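PDB 4R94: initiator protein NS1 from Murine minute virus, which initiates viral DNA replication as a multifunctional endonuclease and helicase, its N-terminal nickase domain, the part described here, binding the replication origin and cutting DNA with a divalent metal. Local coordinates for residues A13-K18 / V248-Y252; S27-K31 / L149-W153; W44-E50 / K85-F90; T77-T83 / I217-P221; S154-V158 / L173-E178. All coordinates share one frame; numbering follows the deposited sequence.

Interaction 1. Residues A13-K18 / V248-Y252; sequences ATNWLK and VSKLY
Thr14 wedges between Val248 and Tyr252 where helices 8-19 and 242-252 pack; the axes of segments 13-18 and 248-252 approach to 9.3 Å at 54°. Thr14 OG1 lies 3.6 Å from Val248 CG1 and is hydrogen-bonded to the carbonyl of Val10 one turn back, which satisfies the hydroxyl beside the apolar Val248. Thr14 CG2, anti to the backbone N, meets the Tyr252 backbone at N and CA and lies 3.8 Å from Leu251 CB. On the buried side Leu17 CD1 meets Val248 CG1 at 3.9 Å, and Leu17 CB sits 3.7 Å from Tyr252 CE2. The contact thus joins the first and last helices of the nickase domain, with helix 203-211, which carries the nuclease tyrosine Tyr210, beneath them: Tyr252 OH bonds to Asn205, and the Tyr252 ring meets Tyr209 edge-to-face. The solvent side is held by one exposed lysine. Lys18, bent at chi2 (66°), lays CD over the centre of the Tyr252 ring, a CH-pi contact of 3.6 Å to the centroid. Lys18 NZ stands over the same face as a cation-pi partner, 4.0 Å from the Tyr252 ring centroid, and gives a hydrogen bond of 2.9 Å to Tyr252 O.

Interaction 2. Residues S27-K31 / L149-W153; sequences SFVFK and LNVYW
The central antiparallel sheet of the nickase domain is backed by helix 142-160, and this contact sets Phe28 and Phe30 of strand 24-31 against Leu149 and Trp153 of that helix. Leu149 CD1 stands over the centre of the Phe28 ring, 3.7 Å from its centroid and nearly on the normal, a CH-pi contact. Leu149 CD1 also lies 3.9 Å from Phe30 CZ, so one methyl touches both Phe28 and Phe30, two residues apart on the strand. The neighbouring strand 125-134, paired with 24-31, carries the magnesium ligands His127 and His129, as in the HUH-type nucleases whose metal histidines lie on a central strand. Phe30 turns its edge to the face of Trp153, the planes 89° apart and Phe30 CD2 3.6 Å from Trp153 CD2: a T-shaped pair. With CG anti to its backbone N (chi1 179°), the Trp153 indole extends toward the strand. There Trp153 NE1 donates to Lys31 O at 2.8 Å, with an N-H...O angle of 159° and the oxygen in the ring plane, which should restrain rotation of the indole.

Interaction 3. Residues W44-E50 / K85-F90; sequences WNSYKKE and KQVFIF
Gln86 grips the backbone of Tyr47 through both ends of its amide: OE1 accepts from Tyr47 N at 2.9 Å, and NE2 donates to Tyr47 O, also at 2.9 Å. These two hydrogen bonds tie the irregular loop between strand 40-42 and helix 54-70 to helix 81-104 of the nickase domain. They differ in geometry. Tyr47 N lies in the carbonyl plane of the Gln86 amide, whereas NE2 approaches from above the carbonyl plane of Tyr47, 64° out of it. The bend at chi2 (69°) of Gln86 brings the amide to the Tyr47 backbone, with NE2 over the centre of the Phe90 ring. At the outer end, Glu50 OE2 and Lys85 NZ form a salt bridge at 3.4 Å; Glu50 OE1 is bound by Gln60. Between these polar groups Ile89 CD1 packs 3.6 Å from Lys48 CA. On the inner side the Tyr47 and Phe90 rings meet obliquely, planes 48° apart, while Phe90 stacks on Trp126. Trp44 and Gln86 slide past each other in opposite directions, Trp44 CZ3 3.7 Å from Gln86 CG.

Interaction 4. Residues T77-T83 / I217-P221; sequences TTVDEMT and ISTSP
Thr78 and Ser218 bring the loop part of 77-83 and segment 217-221 together, Thr78 N donating to Ser218 O at 2.8 Å with an N-H...O angle of 166°. Two residues further along each segment the Asp80 amide points almost straight at a side chain instead, Asp80 N lying 2.8 Å from Ser220 OG at 174°. Since Asp80 is the N-cap residue of helix 81-104, this bond fixes the backbone just where the helix starts. Ser220 OG, placed anti to its carbonyl carbon (chi1 -71°), also bonds to a water that reaches Thr83 OG1. A second water joins Thr78 OG1 to Ser220 N. Val79 CG2 presses on the peptide after Ser218, 3.6 Å from Ser218 C, and touches Ile217 CG2 at 4.1 Å. Segment 217-221 lies in the loop between helix 203-211 and strand 227-232, and Thr83 and Ile217 both rest on Phe228 of that strand, which places the start of helix 81-104 beside the sheet that carries the metal ligand Glu119.

Interaction 5. Residues S154-V158 / L173-E178; sequences SRWLV and LREIAE
Arg174 lays its guanidinium against the aliphatic part of Arg155, whose CG stands over the centre of the group, 3.3 Å from Arg174 CZ. Both side chains run the same way. The charge on Arg174 is met within its own helix: Arg174 NH2 donates to Glu178 OE2 at 2.9 Å in a salt bridge on the carboxylate's syn side. Arg174 NE donates to Ser154 OG at 2.8 Å, the hydroxyl lying 23° out of the guanidinium plane, and more weakly to Glu178 OE2. With OG between the backbone N and the carbonyl carbon (chi1 61°), Ser154 stays close to its own helix, where its one proton has Asn150 O and Val151 O within reach. Ser154 CB meets Ala177 CB at 3.6 Å, consistent with Ser154 CA and Ala177 CA being 5.4 Å apart. Val158 CG2 lies 4.0 Å from Leu173 CG. The axes of 154-158 and 173-178 make 141°, an inclined antiparallel packing, and Leu157 reaches both Phe90 of helix 81-104 and Trp182, just before strand 183-185.

How the interactions relate
Interactions 2, 3 and 5 form one run of contacts that touch one another beside the central sheet. Trp153 CH2 of interaction 2 lies 3.8 Å from Phe90 CD1 of interaction 3, and Leu157 CD2 of interaction 5 packs 3.6 Å from Phe90 CE1. Helix 142-160 serves both interactions 2 and 5, which are also joined by a probable hydrogen bond from Asn150 ND2 to Ala177 O. Helix 81-104 links interactions 3 and 4, where Lys48 CD meets Met82 CG at 3.7 Å. Interaction 1 stands apart, its centre about 37 Å from that of interaction 5. The magnesium is about 9 Å from the Lys31 side chain and 10 Å from that of Ile217, while Tyr252 is about 10 Å from Tyr210, side chain to side chain.

Interaction 1. Residues A13-K18 / V248-Y252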
# COMPACT_ATOMS: atom_id res chain seq x y z
N ALA A 13 1.37 18.58 -7.76
CA ALA A 13 0.81 17.23 -7.74
C ALA A 13 -0.10 16.99 -8.96
O ALA A 13 -0.01 15.95 -9.62
CB ALA A 13 0.04 16.99 -6.45
N THR A 14 -0.96 17.96 -9.25
CA THR A 14 -1.86 17.86 -10.40
C THR A 14 -1.08 17.66 -11.71
O THR A 14 -1.37 16.76 -12.50
CB THR A 14 -2.77 19.10 -10.52
OG1 THR A 14 -3.44 19.34 -9.28
CG2 THR A 14 -3.81 18.89 -11.63
N ASN A 15 -0.06 18.50 -11.91
CA ASN A 15 0.76 18.41 -13.12
C ASN A 15 1.52 17.09 -13.23
O ASN A 15 1.60 16.52 -14.32
CB ASN A 15 1.75 19.58 -13.17
CG ASN A 15 1.08 20.89 -13.51
OD1 ASN A 15 0.05 20.93 -14.19
ND2 ASN A 15 1.67 21.99 -13.05
N TRP A 16 2.06 16.62 -12.12
CA TRP A 16 2.79 15.36 -12.10
C TRP A 16 1.89 14.18 -12.49
O TRP A 16 2.29 13.31 -13.27
CB TRP A 16 3.41 15.15 -10.71
CG TRP A 16 4.34 13.99 -10.55
CD1 TRP A 16 5.69 13.96 -10.80
CD2 TRP A 16 4.02 12.70 -10.01
NE1 TRP A 16 6.21 12.73 -10.48
CE2 TRP A 16 5.20 11.94 -10.00
CE3 TRP A 16 2.83 12.11 -9.54
CZ2 TRP A 16 5.24 10.62 -9.54
CZ3 TRP A 16 2.87 10.81 -9.09
CH2 TRP A 16 4.07 10.07 -9.10
N LEU A 17 0.66 14.18 -11.98
CA LEU A 17 -0.27 13.10 -12.28
C LEU A 17 -0.77 13.19 -13.71
O LEU A 17 -0.91 12.17 -14.39
CB LEU A 17 -1.45 13.11 -11.31
CG LEU A 17 -1.15 12.80 -9.85
CD1 LEU A 17 -2.35 13.15 -8.97
CD2 LEU A 17 -0.75 11.33 -9.69
N LYS A 18 -1.03 14.40 -14.18
CA LYS A 18 -1.55 14.57 -15.53
C LYS A 18 -0.52 14.14 -16.58
O LYS A 18 -0.87 13.56 -17.60
CB LYS A 18 -1.98 16.02 -15.77
CG LYS A 18 -2.97 16.17 -16.92
CD LYS A 18 -4.30 15.49 -16.58
CE LYS A 18 -5.32 15.66 -17.68
NZ LYS A 18 -6.66 15.13 -17.31
N VAL A 248 -6.90 18.68 -6.08
CA VAL A 248 -6.15 18.05 -7.16
C VAL A 248 -7.06 17.35 -8.18
O VAL A 248 -6.86 17.49 -9.39
CB VAL A 248 -5.13 17.03 -6.60
CG1 VAL A 248 -4.50 16.23 -7.75
CG2 VAL A 248 -4.06 17.76 -5.82
N SER A 249 -8.04 16.59 -7.70
CA SER A 249 -8.99 15.93 -8.59
C SER A 249 -9.72 16.95 -9.45
O SER A 249 -9.88 16.76 -10.65
CB SER A 249 -10.01 15.11 -7.80
OG SER A 249 -9.35 14.09 -7.07
N LYS A 250 -10.13 18.04 -8.82
CA LYS A 250 -10.90 19.10 -9.50
C LYS A 250 -10.07 19.75 -10.60
O LYS A 250 -10.54 19.93 -11.73
CB LYS A 250 -11.37 20.14 -8.48
CG LYS A 250 -12.15 21.31 -9.08
CD LYS A 250 -12.43 22.37 -8.01
CE LYS A 250 -13.18 23.55 -8.59
NZ LYS A 250 -14.51 23.14 -9.13
N LEU A 251 -8.81 20.06 -10.29
CA LEU A 251 -7.91 20.67 -11.27
C LEU A 251 -7.52 19.70 -12.37
O LEU A 251 -7.25 20.10 -13.51
CB LEU A 251 -6.66 21.21 -10.58
CG LEU A 251 -6.87 22.44 -9.69
CD1 LEU A 251 -5.57 22.84 -8.99
CD2 LEU A 251 -7.39 23.60 -10.53
N TYR A 252 -7.47 18.42 -12.04
CA TYR A 252 -6.99 17.40 -12.97
C TYR A 252 -7.98 17.26 -14.11
O TYR A 252 -7.60 16.96 -15.24
CB TYR A 252 -6.81 16.08 -12.23
CG TYR A 252 -6.22 14.92 -13.02
CD1 TYR A 252 -7.03 14.07 -13.77
CD2 TYR A 252 -4.87 14.62 -12.94
CE1 TYR A 252 -6.50 12.99 -14.45
CE2 TYR A 252 -4.33 13.54 -13.61
CZ TYR A 252 -5.16 12.72 -14.36
OH TYR A 252 -4.62 11.65 -15.03

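Interaction 2. Residues S27-K31 / L149-W153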
# COMPACT_ATOMS: atom_id res chain seq x y z
N SER A 27 -1.81 -3.07 -10.76
CA SER A 27 -2.55 -2.74 -9.55
C SER A 27 -2.47 -3.92 -8.60
O SER A 27 -2.89 -5.03 -8.94
CB SER A 27 -4.00 -2.41 -9.89
OG SER A 27 -4.81 -2.36 -8.72
N PHE A 28 -1.88 -3.69 -7.43
CA PHE A 28 -1.79 -4.71 -6.38
C PHE A 28 -2.53 -4.28 -5.12
O PHE A 28 -2.70 -3.08 -4.86
CB PHE A 28 -0.33 -4.99 -5.97
CG PHE A 28 0.53 -5.49 -7.08
CD1 PHE A 28 0.49 -6.82 -7.46
CD2 PHE A 28 1.42 -4.63 -7.72
CE1 PHE A 28 1.30 -7.29 -8.46
CE2 PHE A 28 2.25 -5.10 -8.74
CZ PHE A 28 2.17 -6.43 -9.12
N VAL A 29 -2.96 -5.24 -4.32
CA VAL A 29 -3.39 -4.96 -2.95
C VAL A 29 -2.59 -5.84 -2.00
O VAL A 29 -2.50 -7.06 -2.18
CB VAL A 29 -4.90 -5.19 -2.75
CG1 VAL A 29 -5.27 -4.96 -1.31
CG2 VAL A 29 -5.69 -4.24 -3.64
N PHE A 30 -1.98 -5.20 -1.00
CA PHE A 30 -1.29 -5.88 0.08
C PHE A 30 -2.27 -5.96 1.23
O PHE A 30 -2.89 -4.96 1.60
CB PHE A 30 -0.03 -5.13 0.50
CG PHE A 30 1.13 -5.25 -0.47
CD1 PHE A 30 1.10 -4.61 -1.71
CD2 PHE A 30 2.27 -5.96 -0.11
CE1 PHE A 30 2.18 -4.70 -2.58
CE2 PHE A 30 3.35 -6.06 -0.98
CZ PHE A 30 3.31 -5.43 -2.21
N LYS A 31 -2.43 -7.15 1.80
CA LYS A 31 -3.37 -7.27 2.92
C LYS A 31 -2.91 -8.30 3.91
O LYS A 31 -1.85 -8.90 3.76
CB LYS A 31 -4.77 -7.62 2.40
CG LYS A 31 -4.84 -8.97 1.75
CD LYS A 31 -6.19 -9.15 1.06
CE LYS A 31 -6.20 -10.39 0.20
NZ LYS A 31 -7.46 -10.44 -0.63
N LEU A 149 6.22 -10.55 -4.99
CA LEU A 149 5.77 -9.66 -3.94
C LEU A 149 5.17 -10.44 -2.79
O LEU A 149 5.40 -10.08 -1.64
CB LEU A 149 4.75 -8.64 -4.49
CG LEU A 149 5.35 -7.50 -5.33
CD1 LEU A 149 4.22 -6.61 -5.85
CD2 LEU A 149 6.42 -6.67 -4.58
N ASN A 150 4.41 -11.49 -3.07
CA ASN A 150 3.80 -12.26 -1.99
C ASN A 150 4.86 -13.03 -1.22
O ASN A 150 4.74 -13.18 -0.00
CB ASN A 150 2.74 -13.23 -2.53
CG ASN A 150 1.61 -13.48 -1.55
OD1 ASN A 150 0.48 -13.71 -1.95
ND2 ASN A 150 1.90 -13.42 -0.26
N VAL A 151 5.91 -13.48 -1.90
CA VAL A 151 7.04 -14.11 -1.18
C VAL A 151 7.65 -13.15 -0.16
O VAL A 151 7.78 -13.48 1.03
CB VAL A 151 8.14 -14.59 -2.14
CG1 VAL A 151 9.40 -15.00 -1.34
CG2 VAL A 151 7.62 -15.74 -2.97
N TYR A 152 8.00 -11.95 -0.60
CA TYR A 152 8.64 -11.00 0.31
C TYR A 152 7.69 -10.49 1.39
O TYR A 152 8.09 -10.31 2.54
CB TYR A 152 9.24 -9.82 -0.46
CG TYR A 152 10.45 -10.22 -1.27
CD1 TYR A 152 11.57 -10.80 -0.66
CD2 TYR A 152 10.47 -10.05 -2.65
CE1 TYR A 152 12.67 -11.18 -1.40
CE2 TYR A 152 11.56 -10.43 -3.40
CZ TYR A 152 12.65 -10.99 -2.77
OH TYR A 152 13.74 -11.36 -3.54
N TRP A 153 6.41 -10.33 1.04
CA TRP A 153 5.41 -9.85 1.99
C TRP A 153 5.23 -10.86 3.11
O TRP A 153 5.26 -10.51 4.30
CB TRP A 153 4.09 -9.57 1.24
CG TRP A 153 2.92 -9.08 2.05
CD1 TRP A 153 1.67 -9.65 2.09
CD2 TRP A 153 2.84 -7.90 2.86
NE1 TRP A 153 0.82 -8.89 2.88
CE2 TRP A 153 1.52 -7.82 3.38
CE3 TRP A 153 3.76 -6.90 3.22
CZ2 TRP A 153 1.10 -6.80 4.22
CZ3 TRP A 153 3.34 -5.87 4.05
CH2 TRP A 153 2.03 -5.84 4.56

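Interaction 3. Residues W44-E50 / K85-F90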
# COMPACT_ATOMS: atom_id res chain seq x y z
N TRP A 44 -5.03 -8.29 12.44
CA TRP A 44 -4.50 -7.41 11.39
C TRP A 44 -3.34 -6.58 11.92
O TRP A 44 -2.43 -6.20 11.16
CB TRP A 44 -5.61 -6.50 10.86
CG TRP A 44 -5.84 -5.27 11.68
CD1 TRP A 44 -6.73 -5.12 12.71
CD2 TRP A 44 -5.21 -4.00 11.52
NE1 TRP A 44 -6.66 -3.84 13.21
CE2 TRP A 44 -5.74 -3.13 12.49
CE3 TRP A 44 -4.22 -3.51 10.65
CZ2 TRP A 44 -5.32 -1.81 12.62
CZ3 TRP A 44 -3.82 -2.20 10.77
CH2 TRP A 44 -4.36 -1.36 11.76
N ASN A 45 -3.37 -6.30 13.23
CA ASN A 45 -2.39 -5.43 13.85
C ASN A 45 -1.45 -6.19 14.79
O ASN A 45 -1.00 -5.65 15.79
CB ASN A 45 -3.09 -4.28 14.59
CG ASN A 45 -4.09 -4.77 15.63
OD1 ASN A 45 -4.14 -5.96 15.96
ND2 ASN A 45 -4.88 -3.85 16.17
N SER A 46 -1.16 -7.44 14.46
CA SER A 46 -0.25 -8.24 15.27
C SER A 46 1.15 -8.27 14.67
O SER A 46 1.87 -9.24 14.84
CB SER A 46 -0.77 -9.67 15.41
OG SER A 46 -2.00 -9.70 16.11
N TYR A 47 1.53 -7.19 13.99
CA TYR A 47 2.81 -7.13 13.29
C TYR A 47 3.58 -5.86 13.66
O TYR A 47 4.02 -5.10 12.78
CB TYR A 47 2.57 -7.20 11.77
CG TYR A 47 1.83 -8.45 11.36
CD1 TYR A 47 2.52 -9.64 11.11
CD2 TYR A 47 0.45 -8.46 11.24
CE1 TYR A 47 1.85 -10.80 10.74
CE2 TYR A 47 -0.23 -9.61 10.86
CZ TYR A 47 0.48 -10.78 10.61
OH TYR A 47 -0.19 -11.93 10.23
N LYS A 48 3.74 -5.63 14.95
CA LYS A 48 4.22 -4.34 15.42
C LYS A 48 5.66 -4.36 15.90
O LYS A 48 6.09 -3.44 16.60
CB LYS A 48 3.28 -3.81 16.52
CG LYS A 48 1.86 -3.57 16.01
CD LYS A 48 0.95 -2.92 17.05
CE LYS A 48 0.97 -3.67 18.37
NZ LYS A 48 0.42 -5.06 18.28
N LYS A 49 6.43 -5.38 15.53
CA LYS A 49 7.88 -5.29 15.72
C LYS A 49 8.43 -4.20 14.81
O LYS A 49 8.07 -4.10 13.63
CB LYS A 49 8.57 -6.62 15.42
CG LYS A 49 8.31 -7.72 16.41
CD LYS A 49 9.31 -8.85 16.20
CE LYS A 49 9.21 -9.91 17.27
NZ LYS A 49 10.08 -11.09 16.98
N GLU A 50 9.28 -3.34 15.37
CA GLU A 50 10.01 -2.39 14.55
C GLU A 50 11.39 -2.96 14.32
O GLU A 50 12.24 -2.96 15.21
CB GLU A 50 10.06 -1.01 15.22
CG GLU A 50 8.71 -0.30 15.24
CD GLU A 50 8.74 0.98 16.06
OE1 GLU A 50 9.09 2.04 15.50
OE2 GLU A 50 8.43 0.91 17.27
N LYS A 85 0.57 3.32 14.36
CA LYS A 85 1.85 2.64 14.39
C LYS A 85 1.89 1.47 13.42
O LYS A 85 2.87 1.29 12.69
CB LYS A 85 2.16 2.14 15.79
CG LYS A 85 3.60 1.69 15.95
CD LYS A 85 4.07 1.93 17.37
CE LYS A 85 5.59 2.06 17.43
NZ LYS A 85 6.09 3.37 16.93
N GLN A 86 0.84 0.67 13.41
CA GLN A 86 0.84 -0.50 12.54
C GLN A 86 0.82 -0.08 11.07
O GLN A 86 1.49 -0.72 10.24
CB GLN A 86 -0.32 -1.43 12.86
CG GLN A 86 -0.37 -2.69 11.97
CD GLN A 86 0.77 -3.65 12.26
OE1 GLN A 86 0.63 -4.56 13.08
NE2 GLN A 86 1.91 -3.45 11.58
N VAL A 87 0.06 0.96 10.75
CA VAL A 87 0.01 1.43 9.36
C VAL A 87 1.38 1.95 8.92
O VAL A 87 1.82 1.69 7.78
CB VAL A 87 -1.05 2.52 9.17
CG1 VAL A 87 -0.90 3.19 7.81
CG2 VAL A 87 -2.45 1.91 9.30
N PHE A 88 2.09 2.64 9.81
CA PHE A 88 3.43 3.13 9.48
C PHE A 88 4.39 1.97 9.22
O PHE A 88 5.18 1.98 8.26
CB PHE A 88 4.01 4.01 10.60
CG PHE A 88 3.19 5.22 10.89
CD1 PHE A 88 2.32 5.74 9.93
CD2 PHE A 88 3.28 5.85 12.12
CE1 PHE A 88 1.56 6.86 10.20
CE2 PHE A 88 2.52 6.98 12.40
CZ PHE A 88 1.67 7.48 11.44
N ILE A 89 4.34 0.97 10.09
CA ILE A 89 5.11 -0.24 9.89
C ILE A 89 4.75 -0.90 8.56
O ILE A 89 5.62 -1.24 7.80
CB ILE A 89 4.92 -1.23 11.05
CG1 ILE A 89 5.60 -0.65 12.31
CG2 ILE A 89 5.50 -2.60 10.69
CD1 ILE A 89 5.31 -1.42 13.58
N PHE A 90 3.46 -1.07 8.27
CA PHE A 90 3.10 -1.73 7.01
C PHE A 90 3.57 -0.92 5.80
O PHE A 90 3.97 -1.49 4.79
CB PHE A 90 1.59 -1.96 6.92
CG PHE A 90 1.10 -3.13 7.73
CD1 PHE A 90 1.92 -4.24 7.96
CD2 PHE A 90 -0.19 -3.12 8.24
CE1 PHE A 90 1.44 -5.33 8.71
CE2 PHE A 90 -0.66 -4.21 8.96
CZ PHE A 90 0.15 -5.31 9.20

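Interaction 4. Residues T77-T83 / I217-P221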
# COMPACT_ATOMS: atom_id res chain seq x y z
N THR A 77 -8.11 14.70 15.49
CA THR A 77 -7.96 13.34 15.01
C THR A 77 -7.92 12.39 16.21
O THR A 77 -7.18 12.63 17.16
CB THR A 77 -6.68 13.16 14.17
OG1 THR A 77 -6.40 14.37 13.46
CG2 THR A 77 -6.84 12.01 13.19
N THR A 78 -8.73 11.33 16.17
CA THR A 78 -8.74 10.38 17.28
C THR A 78 -8.46 8.95 16.82
O THR A 78 -9.01 8.00 17.38
CB THR A 78 -10.10 10.39 18.02
OG1 THR A 78 -11.17 10.19 17.09
CG2 THR A 78 -10.31 11.72 18.75
N VAL A 79 -7.63 8.79 15.79
CA VAL A 79 -7.22 7.45 15.38
C VAL A 79 -6.35 6.83 16.47
O VAL A 79 -5.45 7.49 16.98
CB VAL A 79 -6.44 7.47 14.04
CG1 VAL A 79 -5.99 6.07 13.67
CG2 VAL A 79 -7.30 8.07 12.93
N ASP A 80 -6.63 5.57 16.82
CA ASP A 80 -5.84 4.84 17.82
C ASP A 80 -4.35 4.91 17.53
O ASP A 80 -3.92 4.82 16.38
CB ASP A 80 -6.26 3.36 17.91
CG ASP A 80 -7.61 3.16 18.57
OD1 ASP A 80 -8.16 4.13 19.15
OD2 ASP A 80 -8.13 2.02 18.52
N GLU A 81 -3.55 5.04 18.58
CA GLU A 81 -2.11 5.06 18.44
C GLU A 81 -1.59 3.74 17.86
O GLU A 81 -0.67 3.76 17.04
CB GLU A 81 -1.45 5.34 19.78
CG GLU A 81 -1.73 6.75 20.27
CD GLU A 81 -1.36 7.80 19.25
OE1 GLU A 81 -0.22 7.74 18.72
OE2 GLU A 81 -2.20 8.68 18.95
N MET A 82 -2.18 2.62 18.28
CA MET A 82 -1.75 1.31 17.81
C MET A 82 -2.00 1.18 16.31
O MET A 82 -1.22 0.57 15.58
CB MET A 82 -2.48 0.18 18.55
CG MET A 82 -2.16 -1.22 18.01
SD MET A 82 -2.72 -2.60 19.05
CE MET A 82 -1.88 -2.23 20.58
N THR A 83 -3.10 1.77 15.86
CA THR A 83 -3.50 1.70 14.46
C THR A 83 -2.52 2.49 13.59
O THR A 83 -2.02 1.98 12.58
CB THR A 83 -4.93 2.21 14.29
OG1 THR A 83 -5.83 1.24 14.85
CG2 THR A 83 -5.27 2.41 12.81
N ILE A 217 -9.63 8.91 7.11
CA ILE A 217 -9.93 8.29 8.40
C ILE A 217 -9.44 9.17 9.55
O ILE A 217 -8.26 9.52 9.62
CB ILE A 217 -9.30 6.89 8.50
CG1 ILE A 217 -9.94 5.96 7.47
CG2 ILE A 217 -9.40 6.34 9.93
CD1 ILE A 217 -9.17 4.65 7.29
N SER A 218 -10.34 9.50 10.47
CA SER A 218 -10.00 10.40 11.57
C SER A 218 -10.42 9.84 12.93
O SER A 218 -10.25 10.50 13.95
CB SER A 218 -10.65 11.76 11.35
OG SER A 218 -12.04 11.59 11.17
N THR A 219 -10.97 8.64 12.92
CA THR A 219 -11.52 8.03 14.13
C THR A 219 -11.14 6.57 14.24
O THR A 219 -10.76 5.93 13.26
CB THR A 219 -13.07 8.13 14.15
OG1 THR A 219 -13.61 7.35 13.06
CG2 THR A 219 -13.54 9.56 14.00
N SER A 220 -11.26 6.03 15.45
CA SER A 220 -11.27 4.59 15.63
C SER A 220 -12.60 4.21 16.29
O SER A 220 -12.97 4.78 17.31
CB SER A 220 -10.09 4.13 16.48
OG SER A 220 -8.87 4.23 15.75
N PRO A 221 -13.34 3.27 15.68
CA PRO A 221 -13.04 2.50 14.47
C PRO A 221 -13.06 3.36 13.21
O PRO A 221 -13.84 4.31 13.15
CB PRO A 221 -14.16 1.45 14.42
CG PRO A 221 -14.84 1.52 15.76
CD PRO A 221 -14.67 2.92 16.21
O HOH W 1 -12.44 7.93 17.52
O HOH W 2 -8.65 1.65 14.63

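Interaction 5. Residues S154-V158 / L173-E178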
# COMPACT_ATOMS: atom_id res chain seq x y z
N SER A 154 5.09 -12.13 2.75
CA SER A 154 4.89 -13.17 3.76
C SER A 154 6.14 -13.27 4.62
O SER A 154 6.05 -13.41 5.84
CB SER A 154 4.56 -14.51 3.11
OG SER A 154 5.61 -14.95 2.26
N ARG A 155 7.30 -13.17 3.99
CA ARG A 155 8.56 -13.22 4.72
C ARG A 155 8.68 -12.11 5.73
O ARG A 155 9.04 -12.36 6.90
CB ARG A 155 9.74 -13.17 3.75
CG ARG A 155 10.00 -14.52 3.12
CD ARG A 155 11.10 -14.45 2.10
NE ARG A 155 12.40 -14.22 2.73
CZ ARG A 155 13.54 -14.07 2.05
NH1 ARG A 155 13.54 -14.13 0.73
NH2 ARG A 155 14.67 -13.87 2.71
N TRP A 156 8.39 -10.88 5.31
CA TRP A 156 8.50 -9.74 6.22
C TRP A 156 7.44 -9.76 7.31
O TRP A 156 7.73 -9.42 8.46
CB TRP A 156 8.42 -8.42 5.44
CG TRP A 156 9.73 -8.04 4.87
CD1 TRP A 156 10.09 -8.03 3.56
CD2 TRP A 156 10.91 -7.67 5.61
NE1 TRP A 156 11.40 -7.64 3.42
CE2 TRP A 156 11.93 -7.42 4.67
CE3 TRP A 156 11.18 -7.52 6.98
CZ2 TRP A 156 13.21 -7.03 5.05
CZ3 TRP A 156 12.47 -7.12 7.35
CH2 TRP A 156 13.46 -6.88 6.39
N LEU A 157 6.21 -10.16 6.98
CA LEU A 157 5.19 -10.26 8.01
C LEU A 157 5.58 -11.21 9.13
O LEU A 157 5.39 -10.92 10.30
CB LEU A 157 3.85 -10.70 7.41
CG LEU A 157 3.13 -9.64 6.58
CD1 LEU A 157 1.88 -10.26 5.98
CD2 LEU A 157 2.75 -8.40 7.40
N VAL A 158 6.14 -12.36 8.77
CA VAL A 158 6.51 -13.33 9.80
C VAL A 158 7.65 -12.77 10.65
O VAL A 158 7.74 -13.03 11.86
CB VAL A 158 6.88 -14.70 9.17
CG1 VAL A 158 7.61 -15.60 10.17
CG2 VAL A 158 5.61 -15.36 8.56
N LEU A 173 2.30 -19.78 9.36
CA LEU A 173 1.85 -18.43 9.05
C LEU A 173 2.40 -18.00 7.70
O LEU A 173 1.69 -17.42 6.88
CB LEU A 173 2.28 -17.45 10.15
CG LEU A 173 1.93 -15.98 9.94
CD1 LEU A 173 0.42 -15.84 9.73
CD2 LEU A 173 2.38 -15.16 11.12
N ARG A 174 3.68 -18.32 7.47
CA ARG A 174 4.32 -18.02 6.20
C ARG A 174 3.57 -18.66 5.03
O ARG A 174 3.29 -18.01 4.01
CB ARG A 174 5.79 -18.49 6.25
CG ARG A 174 6.52 -18.45 4.92
CD ARG A 174 7.04 -17.06 4.60
NE ARG A 174 7.35 -16.98 3.18
CZ ARG A 174 8.49 -17.39 2.64
NH1 ARG A 174 9.45 -17.86 3.43
NH2 ARG A 174 8.68 -17.30 1.33
N GLU A 175 3.18 -19.93 5.18
CA GLU A 175 2.49 -20.59 4.07
C GLU A 175 1.02 -20.14 3.92
O GLU A 175 0.50 -20.13 2.82
CB GLU A 175 2.58 -22.12 4.18
CG GLU A 175 2.05 -22.76 5.44
CD GLU A 175 2.37 -24.26 5.50
OE1 GLU A 175 1.63 -25.00 6.18
OE2 GLU A 175 3.36 -24.68 4.86
N ILE A 176 0.37 -19.74 5.02
CA ILE A 176 -0.97 -19.17 4.93
C ILE A 176 -0.94 -17.89 4.11
O ILE A 176 -1.75 -17.70 3.21
CB ILE A 176 -1.58 -18.88 6.31
CG1 ILE A 176 -1.94 -20.19 7.02
CG2 ILE A 176 -2.83 -18.02 6.18
CD1 ILE A 176 -2.29 -20.01 8.48
N ALA A 177 0.03 -17.02 4.41
CA ALA A 177 0.09 -15.72 3.73
C ALA A 177 0.34 -15.88 2.23
O ALA A 177 -0.11 -15.06 1.42
CB ALA A 177 1.16 -14.86 4.36
N GLU A 178 1.02 -16.96 1.85
CA GLU A 178 1.28 -17.23 0.43
C GLU A 178 0.13 -17.95 -0.26
O GLU A 178 -0.32 -17.54 -1.33
CB GLU A 178 2.56 -18.05 0.29
CG GLU A 178 3.77 -17.34 0.82
CD GLU A 178 4.98 -17.58 -0.04
OE1 GLU A 178 4.88 -18.35 -1.02
OE2 GLU A 178 6.04 -16.99 0.26